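Local structure of long form salivary protein D7L1 (Anopheles stephensi, 3NHT) at residues D72-Q77 with Q129-T134; R17-H22 with H49-C54. The protein binds and sequesters cysteinyl leukotrienes and thromboxane A2 analogues, blunting the vertebrate host's response while the female mosquito takes a blood meal. All coordinates share one frame; numbering follows the deposited sequence.

Contact 1: residues D72-Q77 with Q129-T134. With U46 ((5E)-7-{6-[(1E)-3-hydroxyoct-1-enyl]-2-oxabicyclo[2.2.1]hept-5-yl}hept-5-enoic acid), chain B; SO4 (sulfate ion), chain C.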
loop_
_atom_site.group_PDB
_atom_site.type_symbol
_atom_site.label_atom_id
_atom_site.label_comp_id
_atom_site.label_asym_id
_atom_site.label_seq_id
_atom_site.Cartn_x
_atom_site.Cartn_y
_atom_site.Cartn_z
ATOM N N ASP A 72 -1.668 18.216 -14.150
ATOM C CA ASP A 72 -1.525 19.251 -13.131
ATOM C C ASP A 72 -1.224 18.689 -11.744
ATOM O O ASP A 72 -0.820 19.433 -10.845
ATOM C CB ASP A 72 -2.764 20.151 -13.090
ATOM C CG ASP A 72 -2.875 21.079 -14.299
ATOM O OD1 ASP A 72 -2.022 21.045 -15.221
ATOM O OD2 ASP A 72 -3.858 21.850 -14.325
ATOM N N ARG A 73 -1.394 17.378 -11.573
ATOM C CA ARG A 73 -1.023 16.732 -10.317
ATOM C C ARG A 73 0.480 16.647 -10.133
ATOM O O ARG A 73 0.955 16.590 -9.001
ATOM C CB ARG A 73 -1.644 15.338 -10.196
ATOM C CG ARG A 73 -3.174 15.372 -10.082
ATOM C CD ARG A 73 -3.739 13.969 -9.990
ATOM N NE ARG A 73 -5.201 14.006 -9.882
ATOM C CZ ARG A 73 -5.981 12.929 -9.882
ATOM N NH1 ARG A 73 -5.473 11.714 -10.028
ATOM N NH2 ARG A 73 -7.292 13.070 -9.756
ATOM N N ILE A 74 1.234 16.664 -11.229
ATOM C CA ILE A 74 2.694 16.560 -11.139
ATOM C C ILE A 74 3.311 17.737 -10.371
ATOM O O ILE A 74 4.093 17.521 -9.440
ATOM C CB ILE A 74 3.345 16.276 -12.539
ATOM C CG1 ILE A 74 3.326 14.777 -12.822
ATOM C CG2 ILE A 74 4.789 16.769 -12.608
ATOM C CD1 ILE A 74 1.938 14.142 -12.810
ATOM N N PRO A 75 2.933 18.983 -10.713
ATOM C CA PRO A 75 3.458 20.089 -9.911
ATOM C C PRO A 75 2.991 20.054 -8.444
ATOM O O PRO A 75 3.725 20.505 -7.567
ATOM C CB PRO A 75 2.942 21.331 -10.657
ATOM C CG PRO A 75 2.877 20.862 -12.090
ATOM C CD PRO A 75 2.339 19.460 -11.979
ATOM N N VAL A 76 1.804 19.510 -8.171
ATOM C CA VAL A 76 1.339 19.379 -6.788
ATOM C C VAL A 76 2.223 18.385 -6.025
ATOM O O VAL A 76 2.666 18.660 -4.901
ATOM C CB VAL A 76 -0.144 18.953 -6.723
ATOM C CG1 VAL A 76 -0.588 18.699 -5.288
ATOM C CG2 VAL A 76 -1.042 20.002 -7.390
ATOM N N GLN A 77 2.481 17.228 -6.636
ATOM C CA GLN A 77 3.391 16.244 -6.053
ATOM C C GLN A 77 4.768 16.850 -5.776
ATOM O O GLN A 77 5.333 16.660 -4.696
ATOM C CB GLN A 77 3.527 15.029 -6.979
ATOM C CG GLN A 77 4.432 13.925 -6.421
ATOM C CD GLN A 77 3.830 13.193 -5.230
ATOM O OE1 GLN A 77 2.623 13.233 -5.006
ATOM N NE2 GLN A 77 4.680 12.516 -4.457
ATOM N N GLN A 129 12.474 11.048 -8.166
ATOM C CA GLN A 129 12.550 12.050 -7.102
ATOM C C GLN A 129 11.159 12.444 -6.630
ATOM O O GLN A 129 10.879 12.446 -5.426
ATOM C CB GLN A 129 13.321 13.291 -7.561
ATOM C CG GLN A 129 14.815 13.041 -7.774
ATOM C CD GLN A 129 15.498 12.552 -6.514
ATOM O OE1 GLN A 129 15.385 13.181 -5.462
ATOM N NE2 GLN A 129 16.198 11.430 -6.606
ATOM N N LEU A 130 10.270 12.750 -7.571
ATOM C CA LEU A 130 8.943 13.246 -7.191
ATOM C C LEU A 130 8.116 12.213 -6.450
ATOM O O LEU A 130 7.406 12.557 -5.499
ATOM C CB LEU A 130 8.146 13.751 -8.404
ATOM C CG LEU A 130 8.771 14.902 -9.186
ATOM C CD1 LEU A 130 7.761 15.402 -10.207
ATOM C CD2 LEU A 130 9.244 16.034 -8.276
ATOM N N TYR A 131 8.199 10.960 -6.901
ATOM C CA TYR A 131 7.355 9.895 -6.370
ATOM C C TYR A 131 8.095 8.892 -5.475
ATOM O O TYR A 131 7.684 7.737 -5.337
ATOM C CB TYR A 131 6.599 9.200 -7.516
ATOM C CG TYR A 131 5.560 10.098 -8.178
ATOM C CD1 TYR A 131 4.275 10.244 -7.636
ATOM C CD2 TYR A 131 5.866 10.819 -9.332
ATOM C CE1 TYR A 131 3.327 11.080 -8.236
ATOM C CE2 TYR A 131 4.921 11.654 -9.936
ATOM C CZ TYR A 131 3.659 11.776 -9.386
ATOM O OH TYR A 131 2.739 12.602 -9.985
ATOM N N HIS A 132 9.174 9.353 -4.847
ATOM C CA HIS A 132 9.831 8.605 -3.768
ATOM C C HIS A 132 10.237 7.219 -4.240
ATOM O O HIS A 132 9.992 6.203 -3.581
ATOM C CB HIS A 132 8.922 8.572 -2.528
ATOM C CG HIS A 132 8.271 9.891 -2.249
ATOM N ND1 HIS A 132 8.993 11.062 -2.134
ATOM C CD2 HIS A 132 6.968 10.230 -2.111
ATOM C CE1 HIS A 132 8.159 12.064 -1.911
ATOM N NE2 HIS A 132 6.927 11.583 -1.880
ATOM N N GLY A 133 10.868 7.208 -5.408
ATOM C CA GLY A 133 11.304 5.983 -6.065
ATOM C C GLY A 133 12.800 5.719 -6.016
ATOM O O GLY A 133 13.334 5.038 -6.891
ATOM N N THR A 134 13.477 6.259 -5.004
ATOM C CA THR A 134 14.870 5.903 -4.717
ATOM C C THR A 134 14.981 5.640 -3.235
ATOM O O THR A 134 14.282 6.267 -2.433
ATOM C CB THR A 134 15.883 7.018 -5.093
ATOM O OG1 THR A 134 15.722 8.153 -4.222
ATOM C CG2 THR A 134 15.734 7.445 -6.556
HETATM O OAX U46 B . 12.593 2.964 0.943
HETATM C CAW U46 B . 12.960 1.922 0.082
HETATM O OAY U46 B . 13.716 0.843 0.517
HETATM C CAR U46 B . 12.535 1.912 -1.400
HETATM C CAQ U46 B . 12.173 3.328 -1.853
HETATM C CAP U46 B . 11.689 3.251 -3.305
HETATM C CAO U46 B . 12.908 2.934 -4.182
HETATM C CAN U46 B . 12.627 2.334 -5.462
HETATM C CAF U46 B . 11.231 1.985 -6.008
HETATM C CAD U46 B . 11.345 0.599 -6.664
HETATM C CAC U46 B . 11.752 -0.499 -5.673
HETATM C CAB U46 B . 10.927 -1.727 -5.933
HETATM C CAT U46 B . 10.704 -0.682 -4.586
HETATM O OAS U46 B . 9.320 -1.050 -5.056
HETATM C CAA U46 B . 9.591 -1.282 -6.543
HETATM C CAE U46 B . 9.992 0.054 -7.164
HETATM C CAG U46 B . 9.914 0.040 -8.691
HETATM C CAH U46 B . 9.284 1.133 -9.362
HETATM C CAI U46 B . 9.265 1.103 -10.882
HETATM O OAU U46 B . 9.319 -0.258 -11.554
HETATM C CAJ U46 B . 8.257 2.031 -11.528
HETATM C CAK U46 B . 8.396 2.192 -13.042
HETATM C CAL U46 B . 7.379 3.071 -13.766
HETATM C CAM U46 B . 5.931 2.597 -13.842
HETATM C CAV U46 B . 4.941 3.548 -14.530
HETATM S S SO4 C . -8.163 16.550 -9.793
HETATM O O1 SO4 C . -6.719 16.413 -9.982
HETATM O O2 SO4 C . -8.422 17.712 -8.948
HETATM O O3 SO4 C . -8.690 15.359 -9.139
HETATM O O4 SO4 C . -8.830 16.739 -11.081
HETATM O O HOH W 1 7.743 15.231 -4.659
#
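Next to R73, whose NE and NH2 grip two oxygens of a sulfate, probably from the crystallisation liquor and also held by K70, I74 meets the end of a second helix at L130, where Y131 leaves helical geometry. I74 fills the apolar side, its CD1 3.3 Å from Y131 OH and its CG2 against L130 CD1. Q77 does the polar work. With CG anti to the backbone N (chi1 -178°) and a bend at chi2, its chain lies over one face of the Y131 ring, Q77 CG 3.8 Å from the centroid, and the amide stacks 11° from the ring plane. From there Q77 NE2 donates to L130 O at 2.9 Å, nearly straight at the hydrogen (167°), while OE1 accepts from L6 N, so both ends of the amide are held. One water donates to Q77 O and L130 O, giving the last carbonyl of the helix a second partner. Beyond H132, whose ring meets Y81 edge to face, G133 O touches the bound thromboxane analogue; G133 also binds leukotriene C4. The contact thus joins the start of helix 73-85 to the end of helix 109-130, with helix 89-101 packed against I74.

Contact 2: residues R17-H22 with H49-C54. With U46 ((5E)-7-{6-[(1E)-3-hydroxyoct-1-enyl]-2-oxabicyclo[2.2.1]hept-5-yl}hept-5-enoic acid), chain B.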
loop_
_atom_site.group_PDB
_atom_site.type_symbol
_atom_site.label_atom_id
_atom_site.label_comp_id
_atom_site.label_asym_id
_atom_site.label_seq_id
_atom_site.Cartn_x
_atom_site.Cartn_y
_atom_site.Cartn_z
ATOM N N ARG A 17 2.372 -3.282 -4.154
ATOM C CA ARG A 17 1.108 -3.898 -4.533
ATOM C C ARG A 17 1.100 -4.206 -6.030
ATOM O O ARG A 17 0.597 -5.251 -6.457
ATOM C CB ARG A 17 -0.085 -3.041 -4.096
ATOM C CG ARG A 17 -1.442 -3.564 -4.563
ATOM C CD ARG A 17 -1.701 -5.005 -4.125
ATOM N NE ARG A 17 -3.085 -5.365 -4.417
ATOM C CZ ARG A 17 -4.086 -5.285 -3.546
ATOM N NH1 ARG A 17 -3.863 -4.877 -2.301
ATOM N NH2 ARG A 17 -5.311 -5.612 -3.929
ATOM N N CYS A 18 1.686 -3.315 -6.822
ATOM C CA CYS A 18 1.762 -3.561 -8.255
ATOM C C CYS A 18 2.696 -4.722 -8.581
ATOM O O CYS A 18 2.384 -5.525 -9.462
ATOM C CB CYS A 18 2.122 -2.289 -9.022
ATOM S SG CYS A 18 0.791 -1.055 -9.033
ATOM N N TYR A 19 3.810 -4.846 -7.859
ATOM C CA TYR A 19 4.653 -6.042 -8.003
ATOM C C TYR A 19 3.853 -7.299 -7.664
ATOM O O TYR A 19 3.870 -8.279 -8.410
ATOM C CB TYR A 19 5.894 -5.965 -7.100
ATOM C CG TYR A 19 7.134 -5.314 -7.696
ATOM C CD1 TYR A 19 8.391 -5.860 -7.468
ATOM C CD2 TYR A 19 7.053 -4.152 -8.463
ATOM C CE1 TYR A 19 9.542 -5.281 -7.990
ATOM C CE2 TYR A 19 8.211 -3.569 -8.998
ATOM C CZ TYR A 19 9.439 -4.143 -8.749
ATOM O OH TYR A 19 10.559 -3.558 -9.275
ATOM N N GLU A 20 3.152 -7.277 -6.536
ATOM C CA GLU A 20 2.377 -8.453 -6.119
ATOM C C GLU A 20 1.371 -8.871 -7.180
ATOM O O GLU A 20 1.194 -10.070 -7.439
ATOM C CB GLU A 20 1.652 -8.206 -4.798
ATOM C CG GLU A 20 2.573 -8.135 -3.599
ATOM C CD GLU A 20 1.883 -7.741 -2.313
ATOM O OE1 GLU A 20 0.643 -7.600 -2.298
ATOM O OE2 GLU A 20 2.602 -7.567 -1.307
ATOM N N ASP A 21 0.723 -7.892 -7.802
ATOM C CA ASP A 21 -0.370 -8.191 -8.713
ATOM C C ASP A 21 0.069 -8.424 -10.156
ATOM O O ASP A 21 -0.725 -8.911 -10.964
ATOM C CB ASP A 21 -1.445 -7.122 -8.614
ATOM C CG ASP A 21 -2.200 -7.176 -7.288
ATOM O OD1 ASP A 21 -2.021 -8.143 -6.506
ATOM O OD2 ASP A 21 -2.984 -6.252 -7.048
ATOM N N HIS A 22 1.321 -8.101 -10.476
ATOM C CA HIS A 22 1.787 -8.195 -11.869
ATOM C C HIS A 22 3.030 -9.028 -12.123
ATOM O O HIS A 22 3.230 -9.497 -13.236
ATOM C CB HIS A 22 1.902 -6.796 -12.485
ATOM C CG HIS A 22 0.591 -6.097 -12.532
ATOM N ND1 HIS A 22 -0.328 -6.342 -13.528
ATOM C CD2 HIS A 22 -0.005 -5.253 -11.659
ATOM C CE1 HIS A 22 -1.425 -5.649 -13.284
ATOM N NE2 HIS A 22 -1.255 -4.977 -12.158
ATOM N N HIS A 49 2.974 -4.036 -19.619
ATOM C CA HIS A 49 1.954 -3.019 -19.927
ATOM C C HIS A 49 1.026 -2.810 -18.741
ATOM O O HIS A 49 0.763 -1.671 -18.339
ATOM C CB HIS A 49 1.100 -3.385 -21.148
ATOM C CG HIS A 49 1.883 -3.632 -22.397
ATOM N ND1 HIS A 49 1.391 -4.400 -23.432
ATOM C CD2 HIS A 49 3.121 -3.234 -22.778
ATOM C CE1 HIS A 49 2.288 -4.458 -24.399
ATOM N NE2 HIS A 49 3.348 -3.762 -24.027
ATOM N N CYS A 50 0.522 -3.907 -18.181
ATOM C CA CYS A 50 -0.406 -3.795 -17.072
ATOM C C CYS A 50 0.259 -3.403 -15.766
ATOM O O CYS A 50 -0.358 -2.752 -14.924
ATOM C CB CYS A 50 -1.257 -5.057 -16.926
ATOM S SG CYS A 50 -2.450 -5.279 -18.292
ATOM N N TYR A 51 1.529 -3.778 -15.603
ATOM C CA TYR A 51 2.314 -3.276 -14.481
ATOM C C TYR A 51 2.402 -1.746 -14.540
ATOM O O TYR A 51 2.142 -1.061 -13.544
ATOM C CB TYR A 51 3.713 -3.909 -14.428
ATOM C CG TYR A 51 4.600 -3.205 -13.424
ATOM C CD1 TYR A 51 4.332 -3.292 -12.059
ATOM C CD2 TYR A 51 5.689 -2.442 -13.843
ATOM C CE1 TYR A 51 5.123 -2.638 -11.133
ATOM C CE2 TYR A 51 6.497 -1.784 -12.929
ATOM C CZ TYR A 51 6.191 -1.884 -11.578
ATOM O OH TYR A 51 6.942 -1.223 -10.644
ATOM N N ALA A 52 2.734 -1.214 -15.715
ATOM C CA ALA A 52 2.812 0.234 -15.904
ATOM C C ALA A 52 1.475 0.907 -15.595
ATOM O O ALA A 52 1.442 1.914 -14.881
ATOM C CB ALA A 52 3.282 0.577 -17.309
ATOM N N LYS A 53 0.379 0.352 -16.111
ATOM C CA LYS A 53 -0.947 0.899 -15.815
ATOM C C LYS A 53 -1.217 0.881 -14.297
ATOM O O LYS A 53 -1.749 1.839 -13.737
ATOM C CB LYS A 53 -2.038 0.135 -16.575
ATOM C CG LYS A 53 -3.444 0.592 -16.183
ATOM C CD LYS A 53 -4.547 0.045 -17.078
ATOM C CE LYS A 53 -5.871 0.611 -16.592
ATOM N NZ LYS A 53 -7.040 0.189 -17.409
ATOM N N CYS A 54 -0.826 -0.204 -13.634
ATOM C CA CYS A 54 -0.998 -0.309 -12.198
ATOM C C CYS A 54 -0.290 0.828 -11.451
ATOM O O CYS A 54 -0.880 1.456 -10.568
ATOM C CB CYS A 54 -0.486 -1.670 -11.719
ATOM S SG CYS A 54 -0.754 -1.996 -9.963
HETATM O OAX U46 B . 12.593 2.964 0.943
HETATM C CAW U46 B . 12.960 1.922 0.082
HETATM O OAY U46 B . 13.716 0.843 0.517
HETATM C CAR U46 B . 12.535 1.912 -1.400
HETATM C CAQ U46 B . 12.173 3.328 -1.853
HETATM C CAP U46 B . 11.689 3.251 -3.305
HETATM C CAO U46 B . 12.908 2.934 -4.182
HETATM C CAN U46 B . 12.627 2.334 -5.462
HETATM C CAF U46 B . 11.231 1.985 -6.008
HETATM C CAD U46 B . 11.345 0.599 -6.664
HETATM C CAC U46 B . 11.752 -0.499 -5.673
HETATM C CAB U46 B . 10.927 -1.727 -5.933
HETATM C CAT U46 B . 10.704 -0.682 -4.586
HETATM O OAS U46 B . 9.320 -1.050 -5.056
HETATM C CAA U46 B . 9.591 -1.282 -6.543
HETATM C CAE U46 B . 9.992 0.054 -7.164
HETATM C CAG U46 B . 9.914 0.040 -8.691
HETATM C CAH U46 B . 9.284 1.133 -9.362
HETATM C CAI U46 B . 9.265 1.103 -10.882
HETATM O OAU U46 B . 9.319 -0.258 -11.554
HETATM C CAJ U46 B . 8.257 2.031 -11.528
HETATM C CAK U46 B . 8.396 2.192 -13.042
HETATM C CAL U46 B . 7.379 3.071 -13.766
HETATM C CAM U46 B . 5.931 2.597 -13.842
HETATM C CAV U46 B . 4.941 3.548 -14.530
#
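The hydroxyl of Y51 donates a 2.7 Å hydrogen bond from its OH to OAU, the side-chain hydroxyl of the bound thromboxane A2 analogue U46, and the ligand oxygen lies at the edge of the Y51 ring. Y51 OH also meets the edge of the Y19 ring, 3.1 Å from Y19 CE2, and the two rings lie obliquely, planes 70° apart. Y19 in turn sets CZ against CAA of the ligand's bicyclic core, while its own hydroxyl is hydrogen-bonded to N37; W36 stacks on Y51. Two tyrosines, one from each helix, thus line one wall of the pocket, one by a polar bond and one by packing.

Behind them the helices are tied covalently: C18 SG and C54 SG form a disulfide of 2.0 Å, and C18 CB rests 3.7 Å from Y51 CE1. Y51 CG stands anti to the backbone N (chi1 170°), which carries the ring to Y19 and the ligand. One turn on from C18, H22 lays a ring face over the backbone of the other helix, with C50 O and Y51 N above the rim and Y51 CA making a CH-pi contact, 4.1 Å from the centroid. C54 CB approaches H22 NE2 to 3.4 Å.

The axes of segments 17-22 and 49-54 approach to 9.4 Å and run nearly antiparallel, at 152°; they lie on helix 8-22 and helix 46-58, and a second disulfide, C50 to C109, fastens helix 46-58 to the start of helix 109-130.

Followed from the N terminus, contact 2 comes first: helix 8-22 leads through helix 29-37 into helix 46-58, and the pairing of 17-22 with 49-54 closes that loop of 26 residues. Contact 1 opens only afterwards, so the two stand in series, neither nested nor crossed; its segments bracket 51 mostly helical residues, including most of helix 73-85, helix 89-101 and most of helix 109-130. Their centres lie 19 Å apart and they do not touch, yet both reach U46, contact 2 at its hydroxyl and bicyclic core, contact 1 near its acid-bearing chain. The C50-C109 disulfide connects the two closures, which shape different parts of one lipid pocket.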